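Local coordinates for putative phosphomannomutase (Thermus thermophilus, PDB 1TUO), which probably acts as a phosphosugar mutase, moving a phosphoryl group from one position of a sugar to another with the help of magnesium, at residues T31-A36 with A65-G70; V51-D56 with A104-S109; L170-G175 with V359-K364; S177-H182 with G237-P242; A426-R431 with I441-Q446. All coordinates share one frame; numbering follows the deposited sequence.

Contact 1: T31-A36 with A65-G70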
# COMPACT_ATOMS: atom_id res chain seq x y z
N THR A 31 16.77 -17.42 -10.86
CA THR A 31 15.32 -17.52 -10.67
C THR A 31 14.57 -16.39 -11.39
O THR A 31 13.46 -16.54 -11.88
CB THR A 31 15.04 -17.44 -9.18
OG1 THR A 31 15.37 -18.70 -8.57
CG2 THR A 31 13.55 -17.14 -8.94
N LEU A 32 15.22 -15.21 -11.40
CA LEU A 32 14.65 -14.06 -12.10
C LEU A 32 14.47 -14.35 -13.60
O LEU A 32 13.47 -14.01 -14.21
CB LEU A 32 15.60 -12.87 -11.90
CG LEU A 32 15.06 -11.55 -12.45
CD1 LEU A 32 15.31 -11.40 -13.96
CD2 LEU A 32 13.55 -11.38 -12.24
N HIS A 33 15.49 -14.98 -14.20
CA HIS A 33 15.40 -15.30 -15.63
C HIS A 33 14.36 -16.39 -15.91
O HIS A 33 13.71 -16.42 -16.95
CB HIS A 33 16.78 -15.77 -16.11
CG HIS A 33 17.63 -14.57 -16.46
ND1 HIS A 33 17.31 -13.71 -17.46
CD2 HIS A 33 18.79 -14.10 -15.83
CE1 HIS A 33 18.26 -12.75 -17.43
NE2 HIS A 33 19.16 -12.96 -16.47
N ARG A 34 14.14 -17.31 -14.97
CA ARG A 34 13.12 -18.33 -15.16
C ARG A 34 11.76 -17.63 -15.10
O ARG A 34 10.85 -17.94 -15.89
CB ARG A 34 13.21 -19.39 -14.06
CG ARG A 34 14.44 -20.27 -14.16
CD ARG A 34 14.57 -21.17 -12.94
NE ARG A 34 13.45 -22.10 -12.79
CZ ARG A 34 13.21 -22.81 -11.69
NH1 ARG A 34 14.01 -22.69 -10.64
NH2 ARG A 34 12.17 -23.63 -11.65
N LEU A 35 11.62 -16.67 -14.19
CA LEU A 35 10.36 -15.95 -14.06
C LEU A 35 10.13 -15.08 -15.30
O LEU A 35 9.00 -14.98 -15.79
CB LEU A 35 10.37 -15.06 -12.81
CG LEU A 35 9.10 -14.26 -12.54
CD1 LEU A 35 7.89 -15.19 -12.49
CD2 LEU A 35 9.24 -13.51 -11.22
N ALA A 36 11.20 -14.49 -15.82
CA ALA A 36 11.10 -13.64 -17.01
C ALA A 36 10.58 -14.46 -18.19
O ALA A 36 9.72 -14.00 -18.94
CB ALA A 36 12.45 -13.03 -17.35
N ALA A 65 16.03 -5.52 -12.33
CA ALA A 65 15.10 -4.89 -13.26
C ALA A 65 15.69 -4.78 -14.67
O ALA A 65 14.98 -4.98 -15.66
CB ALA A 65 14.71 -3.50 -12.75
N ARG A 66 16.97 -4.47 -14.76
CA ARG A 66 17.62 -4.36 -16.06
C ARG A 66 17.66 -5.74 -16.71
O ARG A 66 17.44 -5.88 -17.92
CB ARG A 66 19.04 -3.81 -15.92
CG ARG A 66 19.11 -2.34 -15.51
CD ARG A 66 20.51 -1.76 -15.72
NE ARG A 66 21.52 -2.43 -14.90
CZ ARG A 66 21.79 -2.11 -13.64
NH1 ARG A 66 21.14 -1.12 -13.04
NH2 ARG A 66 22.73 -2.77 -12.98
N ALA A 67 17.92 -6.77 -15.90
CA ALA A 67 17.99 -8.14 -16.39
C ALA A 67 16.63 -8.59 -16.91
O ALA A 67 16.53 -9.21 -17.98
CB ALA A 67 18.46 -9.07 -15.28
N LEU A 68 15.58 -8.29 -16.16
CA LEU A 68 14.23 -8.66 -16.56
C LEU A 68 13.83 -7.93 -17.85
O LEU A 68 13.24 -8.52 -18.76
CB LEU A 68 13.23 -8.35 -15.44
CG LEU A 68 11.74 -8.52 -15.77
CD1 LEU A 68 11.45 -9.96 -16.17
CD2 LEU A 68 10.90 -8.11 -14.56
N SER A 69 14.16 -6.64 -17.92
CA SER A 69 13.83 -5.83 -19.09
C SER A 69 14.50 -6.39 -20.34
O SER A 69 13.86 -6.56 -21.38
CB SER A 69 14.25 -4.38 -18.86
OG SER A 69 13.55 -3.81 -17.76
N GLY A 70 15.79 -6.68 -20.23
CA GLY A 70 16.51 -7.22 -21.36
C GLY A 70 15.95 -8.55 -21.81
O GLY A 70 15.80 -8.79 -23.01

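Contact 2: V51-D56 with A104-S109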
# COMPACT_ATOMS: atom_id res chain seq x y z
N VAL A 51 5.70 -3.66 -22.22
CA VAL A 51 5.77 -4.02 -20.80
C VAL A 51 6.60 -2.95 -20.12
O VAL A 51 7.65 -2.57 -20.64
CB VAL A 51 6.48 -5.37 -20.57
CG1 VAL A 51 6.53 -5.68 -19.07
CG2 VAL A 51 5.75 -6.48 -21.31
N VAL A 52 6.13 -2.47 -18.98
CA VAL A 52 6.85 -1.47 -18.22
C VAL A 52 7.45 -2.15 -17.01
O VAL A 52 6.77 -2.91 -16.32
CB VAL A 52 5.92 -0.33 -17.77
CG1 VAL A 52 6.74 0.77 -17.11
CG2 VAL A 52 5.17 0.24 -18.98
N VAL A 53 8.74 -1.91 -16.77
CA VAL A 53 9.43 -2.51 -15.63
C VAL A 53 9.92 -1.40 -14.70
O VAL A 53 10.36 -0.35 -15.15
CB VAL A 53 10.66 -3.33 -16.10
CG1 VAL A 53 11.40 -3.91 -14.88
CG2 VAL A 53 10.20 -4.46 -17.02
N GLY A 54 9.85 -1.65 -13.40
CA GLY A 54 10.32 -0.67 -12.44
C GLY A 54 10.99 -1.38 -11.28
O GLY A 54 10.90 -2.60 -11.16
N HIS A 55 11.67 -0.61 -10.42
CA HIS A 55 12.33 -1.21 -9.25
C HIS A 55 12.36 -0.20 -8.11
O HIS A 55 12.21 0.99 -8.34
CB HIS A 55 13.76 -1.61 -9.61
CG HIS A 55 14.65 -0.46 -9.96
ND1 HIS A 55 15.33 0.27 -9.01
CD2 HIS A 55 14.97 0.08 -11.16
CE1 HIS A 55 16.04 1.21 -9.61
NE2 HIS A 55 15.84 1.12 -10.91
N ASP A 56 12.54 -0.69 -6.88
CA ASP A 56 12.61 0.22 -5.73
C ASP A 56 14.07 0.43 -5.33
O ASP A 56 14.95 0.32 -6.18
CB ASP A 56 11.76 -0.30 -4.56
CG ASP A 56 12.19 -1.65 -4.04
OD1 ASP A 56 11.42 -2.23 -3.25
OD2 ASP A 56 13.29 -2.13 -4.40
N ALA A 104 5.95 -5.00 -14.53
CA ALA A 104 6.62 -5.84 -13.54
C ALA A 104 7.37 -4.90 -12.62
O ALA A 104 8.10 -4.03 -13.08
CB ALA A 104 7.58 -6.80 -14.21
N MET A 105 7.19 -5.07 -11.32
CA MET A 105 7.87 -4.22 -10.36
C MET A 105 8.77 -5.04 -9.43
O MET A 105 8.33 -5.98 -8.78
CB MET A 105 6.81 -3.48 -9.54
CG MET A 105 7.43 -2.59 -8.46
SD MET A 105 8.08 -1.05 -9.12
CE MET A 105 8.86 -0.45 -7.62
N LEU A 106 10.04 -4.66 -9.39
CA LEU A 106 11.00 -5.33 -8.52
C LEU A 106 10.89 -4.63 -7.16
O LEU A 106 11.35 -3.49 -6.99
CB LEU A 106 12.42 -5.21 -9.07
CG LEU A 106 12.88 -6.25 -10.10
CD1 LEU A 106 13.00 -7.62 -9.41
CD2 LEU A 106 11.89 -6.32 -11.27
N THR A 107 10.26 -5.32 -6.22
CA THR A 107 10.08 -4.78 -4.88
C THR A 107 9.61 -5.86 -3.93
O THR A 107 9.09 -6.89 -4.35
CB THR A 107 9.03 -3.63 -4.88
OG1 THR A 107 8.98 -3.02 -3.59
CG2 THR A 107 7.64 -4.17 -5.21
N ALA A 108 9.82 -5.61 -2.64
CA ALA A 108 9.36 -6.49 -1.57
C ALA A 108 8.61 -5.57 -0.61
O ALA A 108 8.45 -5.86 0.58
CB ALA A 108 10.54 -7.17 -0.88
N SER A 109 8.18 -4.43 -1.15
CA SER A 109 7.36 -3.45 -0.44
C SER A 109 7.84 -3.05 0.96
O SER A 109 8.83 -2.34 1.10
CB SER A 109 5.92 -4.00 -0.38
OG SER A 109 4.99 -3.04 0.11
O HOH W 1 10.90 -1.53 -0.73

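Contact 3: L170-G175 with V359-K364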
# COMPACT_ATOMS: atom_id res chain seq x y z
N LEU A 170 -6.32 21.63 -5.78
CA LEU A 170 -5.14 22.46 -5.61
C LEU A 170 -5.44 23.76 -4.88
O LEU A 170 -4.63 24.24 -4.09
CB LEU A 170 -4.50 22.75 -6.98
CG LEU A 170 -4.06 21.49 -7.75
CD1 LEU A 170 -3.38 21.90 -9.05
CD2 LEU A 170 -3.11 20.66 -6.90
N LYS A 171 -6.61 24.34 -5.14
CA LYS A 171 -7.01 25.58 -4.49
C LYS A 171 -7.09 25.37 -2.98
O LYS A 171 -6.58 26.16 -2.19
CB LYS A 171 -8.37 26.03 -5.03
CG LYS A 171 -8.83 27.39 -4.53
CD LYS A 171 -10.12 27.81 -5.23
CE LYS A 171 -10.64 29.14 -4.69
NZ LYS A 171 -9.66 30.25 -4.87
N ALA A 172 -7.72 24.27 -2.58
CA ALA A 172 -7.85 23.95 -1.17
C ALA A 172 -6.48 23.65 -0.56
O ALA A 172 -6.16 24.11 0.54
CB ALA A 172 -8.79 22.76 -0.99
N LEU A 173 -5.67 22.89 -1.29
CA LEU A 173 -4.33 22.53 -0.82
C LEU A 173 -3.46 23.73 -0.48
O LEU A 173 -2.70 23.70 0.49
CB LEU A 173 -3.62 21.68 -1.87
CG LEU A 173 -3.86 20.17 -1.85
CD1 LEU A 173 -3.23 19.53 -3.07
CD2 LEU A 173 -3.28 19.59 -0.56
N SER A 174 -3.55 24.78 -1.29
CA SER A 174 -2.74 25.98 -1.08
C SER A 174 -3.03 26.60 0.29
O SER A 174 -2.22 27.38 0.80
CB SER A 174 -3.01 27.01 -2.18
OG SER A 174 -4.34 27.50 -2.10
N GLY A 175 -4.17 26.25 0.87
CA GLY A 175 -4.54 26.79 2.16
C GLY A 175 -3.85 26.14 3.35
O GLY A 175 -3.93 26.67 4.46
N VAL A 359 -6.76 18.23 5.65
CA VAL A 359 -6.43 19.14 6.74
C VAL A 359 -6.63 20.59 6.32
O VAL A 359 -7.20 21.39 7.06
CB VAL A 359 -4.98 18.93 7.21
CG1 VAL A 359 -4.60 19.97 8.25
CG2 VAL A 359 -4.84 17.52 7.81
N ALA A 360 -6.18 20.93 5.12
CA ALA A 360 -6.32 22.30 4.62
C ALA A 360 -7.78 22.68 4.37
O ALA A 360 -8.23 23.75 4.79
CB ALA A 360 -5.51 22.46 3.34
N ALA A 361 -8.52 21.80 3.70
CA ALA A 361 -9.92 22.06 3.38
C ALA A 361 -10.83 22.12 4.60
O ALA A 361 -11.68 23.01 4.71
CB ALA A 361 -10.42 21.01 2.40
N THR A 362 -10.67 21.18 5.52
CA THR A 362 -11.52 21.15 6.71
C THR A 362 -11.09 22.18 7.76
O THR A 362 -11.92 22.70 8.50
CB THR A 362 -11.52 19.77 7.40
OG1 THR A 362 -10.21 19.47 7.90
CG2 THR A 362 -11.95 18.69 6.42
N GLY A 363 -9.79 22.46 7.81
CA GLY A 363 -9.29 23.40 8.80
C GLY A 363 -9.11 22.69 10.13
O GLY A 363 -8.97 23.31 11.18
N LYS A 364 -9.12 21.36 10.08
CA LYS A 364 -8.95 20.56 11.29
C LYS A 364 -7.78 19.61 11.08
O LYS A 364 -7.65 19.01 10.00
CB LYS A 364 -10.22 19.76 11.58
CG LYS A 364 -11.46 20.63 11.76
CD LYS A 364 -12.74 19.83 11.88
CE LYS A 364 -12.85 19.10 13.21
NZ LYS A 364 -14.25 18.62 13.45
O HOH W 2 -7.48 25.66 2.15

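Contact 4: S177-H182 with G237-P242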
# COMPACT_ATOMS: atom_id res chain seq x y z
N SER A 177 -1.71 25.43 6.26
CA SER A 177 -0.93 26.38 7.04
C SER A 177 0.20 25.79 7.87
O SER A 177 0.83 26.49 8.66
CB SER A 177 -1.86 27.17 7.96
OG SER A 177 -2.63 26.30 8.78
N GLY A 178 0.47 24.50 7.70
CA GLY A 178 1.54 23.88 8.47
C GLY A 178 2.72 23.45 7.63
O GLY A 178 2.97 23.98 6.54
N VAL A 179 3.46 22.48 8.15
CA VAL A 179 4.62 21.93 7.46
C VAL A 179 4.38 20.43 7.34
O VAL A 179 3.84 19.81 8.26
CB VAL A 179 5.91 22.16 8.26
CG1 VAL A 179 5.75 21.65 9.68
CG2 VAL A 179 7.07 21.44 7.59
N LEU A 180 4.75 19.86 6.20
CA LEU A 180 4.59 18.43 6.01
C LEU A 180 5.95 17.74 6.11
O LEU A 180 6.88 18.08 5.38
CB LEU A 180 3.96 18.13 4.65
CG LEU A 180 3.76 16.64 4.32
CD1 LEU A 180 2.79 16.01 5.31
CD2 LEU A 180 3.25 16.48 2.90
N TYR A 181 6.06 16.80 7.04
CA TYR A 181 7.30 16.05 7.19
C TYR A 181 7.08 14.78 6.38
O TYR A 181 6.00 14.18 6.46
CB TYR A 181 7.56 15.70 8.66
CG TYR A 181 7.95 16.88 9.51
CD1 TYR A 181 6.99 17.75 10.03
CD2 TYR A 181 9.29 17.14 9.79
CE1 TYR A 181 7.35 18.85 10.81
CE2 TYR A 181 9.67 18.24 10.57
CZ TYR A 181 8.69 19.09 11.07
OH TYR A 181 9.06 20.17 11.85
N HIS A 182 8.08 14.41 5.59
CA HIS A 182 7.98 13.20 4.78
C HIS A 182 9.16 12.28 5.06
O HIS A 182 10.28 12.54 4.63
CB HIS A 182 7.97 13.52 3.29
CG HIS A 182 7.90 12.30 2.42
ND1 HIS A 182 8.21 12.32 1.08
CD2 HIS A 182 7.54 11.03 2.70
CE1 HIS A 182 8.05 11.11 0.57
NE2 HIS A 182 7.65 10.31 1.54
N GLY A 237 7.60 15.22 18.05
CA GLY A 237 7.32 15.43 19.46
C GLY A 237 6.95 16.86 19.82
O GLY A 237 5.85 17.09 20.33
N PRO A 238 7.84 17.84 19.58
CA PRO A 238 7.60 19.25 19.90
C PRO A 238 6.84 20.06 18.85
O PRO A 238 6.71 21.28 18.97
CB PRO A 238 9.01 19.78 20.12
CG PRO A 238 9.79 19.03 19.07
CD PRO A 238 9.25 17.62 19.20
N GLU A 239 6.34 19.38 17.81
CA GLU A 239 5.60 20.07 16.77
C GLU A 239 4.19 20.44 17.23
O GLU A 239 3.74 20.00 18.28
CB GLU A 239 5.51 19.21 15.51
CG GLU A 239 6.61 19.47 14.51
CD GLU A 239 6.67 20.93 14.09
OE1 GLU A 239 5.59 21.53 13.88
OE2 GLU A 239 7.79 21.47 13.97
N THR A 240 3.51 21.24 16.42
CA THR A 240 2.15 21.67 16.72
C THR A 240 1.29 21.63 15.47
O THR A 240 1.78 21.82 14.35
CB THR A 240 2.13 23.10 17.28
OG1 THR A 240 2.69 24.00 16.32
CG2 THR A 240 2.94 23.18 18.57
N PRO A 241 -0.02 21.37 15.64
CA PRO A 241 -0.99 21.30 14.54
C PRO A 241 -0.96 22.57 13.71
O PRO A 241 -0.63 23.65 14.21
CB PRO A 241 -2.32 21.12 15.27
CG PRO A 241 -1.93 20.35 16.49
CD PRO A 241 -0.67 21.07 16.93
N PRO A 242 -1.32 22.48 12.42
CA PRO A 242 -1.75 21.26 11.73
C PRO A 242 -0.61 20.48 11.07
O PRO A 242 -0.85 19.67 10.18
CB PRO A 242 -2.73 21.80 10.70
CG PRO A 242 -2.05 23.06 10.27
CD PRO A 242 -1.59 23.67 11.59

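Contact 5: A426-R431 with I441-Q446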
# COMPACT_ATOMS: atom_id res chain seq x y z
N ALA A 426 -16.20 -4.87 20.48
CA ALA A 426 -14.87 -5.46 20.33
C ALA A 426 -14.85 -6.63 19.35
O ALA A 426 -15.84 -7.35 19.20
CB ALA A 426 -14.34 -5.91 21.69
N TRP A 427 -13.72 -6.81 18.67
CA TRP A 427 -13.55 -7.89 17.71
C TRP A 427 -12.14 -8.46 17.80
O TRP A 427 -11.16 -7.72 17.96
CB TRP A 427 -13.84 -7.38 16.28
CG TRP A 427 -12.73 -7.58 15.26
CD1 TRP A 427 -12.04 -8.74 15.01
CD2 TRP A 427 -12.18 -6.60 14.38
NE1 TRP A 427 -11.10 -8.54 14.04
CE2 TRP A 427 -11.16 -7.23 13.63
CE3 TRP A 427 -12.45 -5.25 14.14
CZ2 TRP A 427 -10.41 -6.56 12.66
CZ3 TRP A 427 -11.70 -4.58 13.17
CH2 TRP A 427 -10.70 -5.23 12.45
N VAL A 428 -12.05 -9.78 17.70
CA VAL A 428 -10.77 -10.47 17.75
C VAL A 428 -10.68 -11.41 16.55
O VAL A 428 -11.50 -12.31 16.38
CB VAL A 428 -10.63 -11.31 19.03
CG1 VAL A 428 -9.28 -11.99 19.05
CG2 VAL A 428 -10.81 -10.41 20.25
N LEU A 429 -9.67 -11.19 15.71
CA LEU A 429 -9.47 -11.98 14.51
C LEU A 429 -8.20 -12.82 14.54
O LEU A 429 -7.11 -12.31 14.79
CB LEU A 429 -9.43 -11.07 13.28
CG LEU A 429 -9.05 -11.68 11.93
CD1 LEU A 429 -10.15 -12.64 11.47
CD2 LEU A 429 -8.85 -10.58 10.90
N PHE A 430 -8.36 -14.12 14.29
CA PHE A 430 -7.22 -15.03 14.24
C PHE A 430 -7.00 -15.40 12.77
O PHE A 430 -7.93 -15.84 12.09
CB PHE A 430 -7.49 -16.32 15.02
CG PHE A 430 -7.89 -16.11 16.45
CD1 PHE A 430 -9.21 -15.79 16.78
CD2 PHE A 430 -6.96 -16.25 17.48
CE1 PHE A 430 -9.59 -15.62 18.10
CE2 PHE A 430 -7.34 -16.07 18.81
CZ PHE A 430 -8.65 -15.76 19.12
N ARG A 431 -5.78 -15.20 12.27
CA ARG A 431 -5.45 -15.52 10.89
C ARG A 431 -4.14 -16.30 10.82
O ARG A 431 -3.09 -15.79 11.20
CB ARG A 431 -5.33 -14.25 10.05
CG ARG A 431 -6.66 -13.71 9.56
CD ARG A 431 -6.48 -12.41 8.77
NE ARG A 431 -5.51 -12.54 7.68
CZ ARG A 431 -5.65 -13.37 6.66
NH1 ARG A 431 -6.71 -14.16 6.57
NH2 ARG A 431 -4.72 -13.42 5.71
N ILE A 441 -2.94 -12.25 15.31
CA ILE A 441 -4.14 -11.86 16.02
C ILE A 441 -4.35 -10.35 15.88
O ILE A 441 -3.48 -9.55 16.25
CB ILE A 441 -4.04 -12.23 17.52
CG1 ILE A 441 -3.81 -13.75 17.66
CG2 ILE A 441 -5.31 -11.83 18.25
CD1 ILE A 441 -3.74 -14.25 19.09
N TYR A 442 -5.49 -9.98 15.32
CA TYR A 442 -5.85 -8.58 15.12
C TYR A 442 -6.95 -8.26 16.12
O TYR A 442 -7.92 -9.01 16.23
CB TYR A 442 -6.40 -8.34 13.71
CG TYR A 442 -5.59 -8.93 12.58
CD1 TYR A 442 -5.51 -10.31 12.40
CD2 TYR A 442 -4.94 -8.11 11.66
CE1 TYR A 442 -4.80 -10.86 11.34
CE2 TYR A 442 -4.23 -8.65 10.59
CZ TYR A 442 -4.16 -10.03 10.44
OH TYR A 442 -3.48 -10.57 9.38
N VAL A 443 -6.81 -7.16 16.84
CA VAL A 443 -7.82 -6.79 17.82
C VAL A 443 -8.22 -5.34 17.76
O VAL A 443 -7.37 -4.44 17.69
CB VAL A 443 -7.36 -7.09 19.28
CG1 VAL A 443 -8.37 -6.54 20.27
CG2 VAL A 443 -7.20 -8.59 19.49
N GLU A 444 -9.53 -5.11 17.76
CA GLU A 444 -10.08 -3.77 17.79
C GLU A 444 -11.04 -3.73 18.98
O GLU A 444 -11.85 -4.64 19.17
CB GLU A 444 -10.86 -3.42 16.52
CG GLU A 444 -11.54 -2.06 16.65
CD GLU A 444 -12.10 -1.54 15.35
OE1 GLU A 444 -12.68 -2.34 14.58
OE2 GLU A 444 -11.97 -0.32 15.10
N ALA A 445 -10.92 -2.69 19.79
CA ALA A 445 -11.78 -2.52 20.96
C ALA A 445 -11.92 -1.03 21.26
O ALA A 445 -11.29 -0.20 20.60
CB ALA A 445 -11.19 -3.26 22.16
N GLN A 446 -12.72 -0.70 22.27
CA GLN A 446 -12.96 0.68 22.64
C GLN A 446 -11.79 1.42 23.28
O GLN A 446 -11.72 2.65 23.22
CB GLN A 446 -14.18 0.76 23.57
CG GLN A 446 -15.07 1.97 23.32
CD GLN A 446 -15.85 1.87 22.01
OE1 GLN A 446 -16.62 2.77 21.67
NE2 GLN A 446 -15.67 0.77 21.29

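Contact 1: T31-A36 with A65-G70
The imidazole of H33 is the one flat group that reaches across this helix pair. Its CE1-NE2 corner comes up to A67: NE2 lies 4.1 Å from A67 CB, and CE1 sits obliquely near A67 O. The polar end of the ring is occupied elsewhere. H33 ND1 is hydrogen-bonded to ND1 of H71, one residue past the second segment, and the two rings meet at about 35°. This is a helix-helix contact in the first alpha/beta/alpha domain of the phosphohexose mutase fold. Helices 29-45 and 61-75 run roughly parallel here, crossing at -34° with axes 9.5 Å apart. L32 points at helix 61-75. Its CG is anti to the backbone N (chi1 -173°), which carries CD1 across to the backbone of L68, 3.8 Å from L68 N and 4.0 Å from L68 CB. The same methyl also touches A67 CB. The domain sheet packs against both helices: S69 rests on V53, and L32 on V118. S69 OG turns back to A65 O, which also accepts from S69 N. A36 points at helix 61-75, and A36 CB meets L68 CD1 at 3.4 Å, tighter than normal van der Waals contact.

Contact 2: V51-D56 with A104-S109
Backbone hydrogen bonds make this a parallel strand pair in the sheet of the first alpha/beta/alpha domain. A104 N gives to V52 O, G54 N to A104 O, and L106 N to G54 O at a nearly straight 175°. D56 N to L106 O, at 3.0 Å, closes the ladder as the strands end. Apolar contacts fall on both faces. V53, H55, A104 and L106 share the face under helix 61-75, where H55 CB meets L106 CB at 3.9 Å. On the other face M105 bends at chi2 (78°) and lays SD over G54, 3.6 Å from G54 C. Its CE goes on to H55 C. Side-chain hydrogen bonds gather past the strand ends. T107 OG1 donates to D56 OD1 at 2.6 Å, from above the carboxylate plane, and accepts from S109 N at 2.9 Å in an ST turn. A water bridges D56 OD1 to S109 O, and R58 N donates to D56 OD2. T107-S109 belong to the family's TASHNP motif, whose serine carries the phosphoryl group in relatives. S109 OG bonds to D249 and D251. With so many donors, D56 is probably ionised, and via T107 OG1 and the water it holds both ends of the S109 turn.

Contact 3: L170-G175 with V359-K364
A172 O is the best-held polar atom here, with two hydrogen-bond partners. G175 N, three residues on, donates to it at 2.9 Å. A water donates to it at 2.6 Å. The same water reaches A360 O at 3.3 Å, a weak bond, so it only loosely bridges the two segments. A third neighbour of A172 O is a carbon: the methyl of A360 points at the 170-175 turn and comes to 3.3 Å from this oxygen. A360 CB also lies 4.0 Å from G175 C, so one methyl touches both A172 O and the G175 backbone. Beside it A172 CB and A361 CB meet at 4.1 Å. The A172 and A361 CA atoms are 5.3 Å apart. In the fold this is an interdomain seam. Residues 170-175 belong to the second alpha/beta/alpha domain, and residues 359-364 to the end of helix 348-362 in the third. L173 turns away from 359-364 but packs on L356 and E357, earlier in that helix. Each segment also secures its own end. S174 OG folds back to K171 O at 2.6 Å. T362 OG1 accepts from K364 N in an ST turn, and bonds to S358 O. G363, between T362 and K364, leaves the helix with a positive phi of 82°, where a CB would jam against T362 O, so the position calls for glycine.

Contact 4: S177-H182 with G237-P242
Y181 and E239 reach toward each other tip to tip, and this pair carries the contact. Y181 OH donates to E239 OE2 at 2.8 Å. The ring and carboxylate planes are 50° apart, and the hydroxyl meets OE2 from well above the carboxylate plane, 61° out of it. Y181 CG stands anti to the carbonyl carbon, which sends the ring out toward the loop. E239 chi1, -93° and off the usual staggered positions, sets CG obliquely at the ring, 3.8 Å from Y181 CE1. The bend at chi2 then turns the carboxylate so that OE1 faces its own chain, where T240 N donates to it at 3.3 Å. V179 CG1 is the apolar neighbour of OE1, at 4.2 Å. Both carboxylate oxygens are therefore engaged, and R207 NH1 adds a weak hydrogen bond to Y181 OH. At the other end of the contact, the P242 ring follows a cis peptide bond. Its CG leans on the turn before the strand, 3.6 Å from S177 OG and 3.9 Å from G178 N. This is the second alpha/beta/alpha domain, where the loop after helix 230-236 returns to strand 244-248. Y181 lies on strand 180-183, flanked by strands 206-209 and 244-248, and its ring is also covered by V235 and L236 of that helix.

Contact 5: A426-R431 with I441-Q446
V428, V443, I441 and F430 form the apolar centre on one face of this strand pair. V428 CG1 lies between two partners, 4.0 Å from V443 CG2 and 4.1 Å from I441 CG2, all pointing the same way. F430 lies alongside I441, its CD2 4.0 Å from I441 CG1. Helix 448-459 covers this face, with L454 and L455 on V443 and L455 also on I441. W421 meets the F430 ring edge-to-face. Toward one end A426 CB and A445 CB add a small contact. The backbones are an antiparallel hairpin of the C-terminal domain, which belongs to the TBP-like clan. Strand 426-431 is the middle one of five in the sheet, and 440-445 lies between it and 382-386. W427 pairs with E444 and L429 with Y442 as hydrogen-bonded pairs. L429 N to Y442 O is the straightest link, 2.8 Å and 175°. V428-V443 and F430-I441 are the non-hydrogen-bonded pairs. The other face is more polar. L429 CD2 packs on Y442 CD1 at 3.7 Å. The Y442 ring then runs on to R431, whose aliphatic CD touches CE1 at 3.4 Å. R431 bends at chi3 (53°), which brings NE to Y442 OH at 3.3 Å, with the oxygen in the guanidinium plane but the N-H angle only 138°. The stronger partner of R431 is D417, a salt bridge through NH1. E444, next to the W427 ring, spends its carboxylate outside the hairpin: OE1 accepts from W295 N, and OE2 bonds to T294 and H381. K420 makes a cation-pi contact with W427.

The five contacts sample all four domains of the mutase fold, from a domain core to an interdomain seam. Contacts 1 and 2 interleave along the chain in the first domain, centres 11 Å apart. Helix 61-75 of contact 1 lies on the sheet of contact 2, where L68 CD2 meets A104 CB. Contact 4 lies in the second domain and is nested inside the loop closed by contact 3, which joins the second domain to the third. Their centres are 14 Å apart, and they touch where V359 packs on P242. Contact 5 comes last, in the C-terminal domain, its centre 32 Å or more from the others. Contact 2 is at the probable phosphoserine loop.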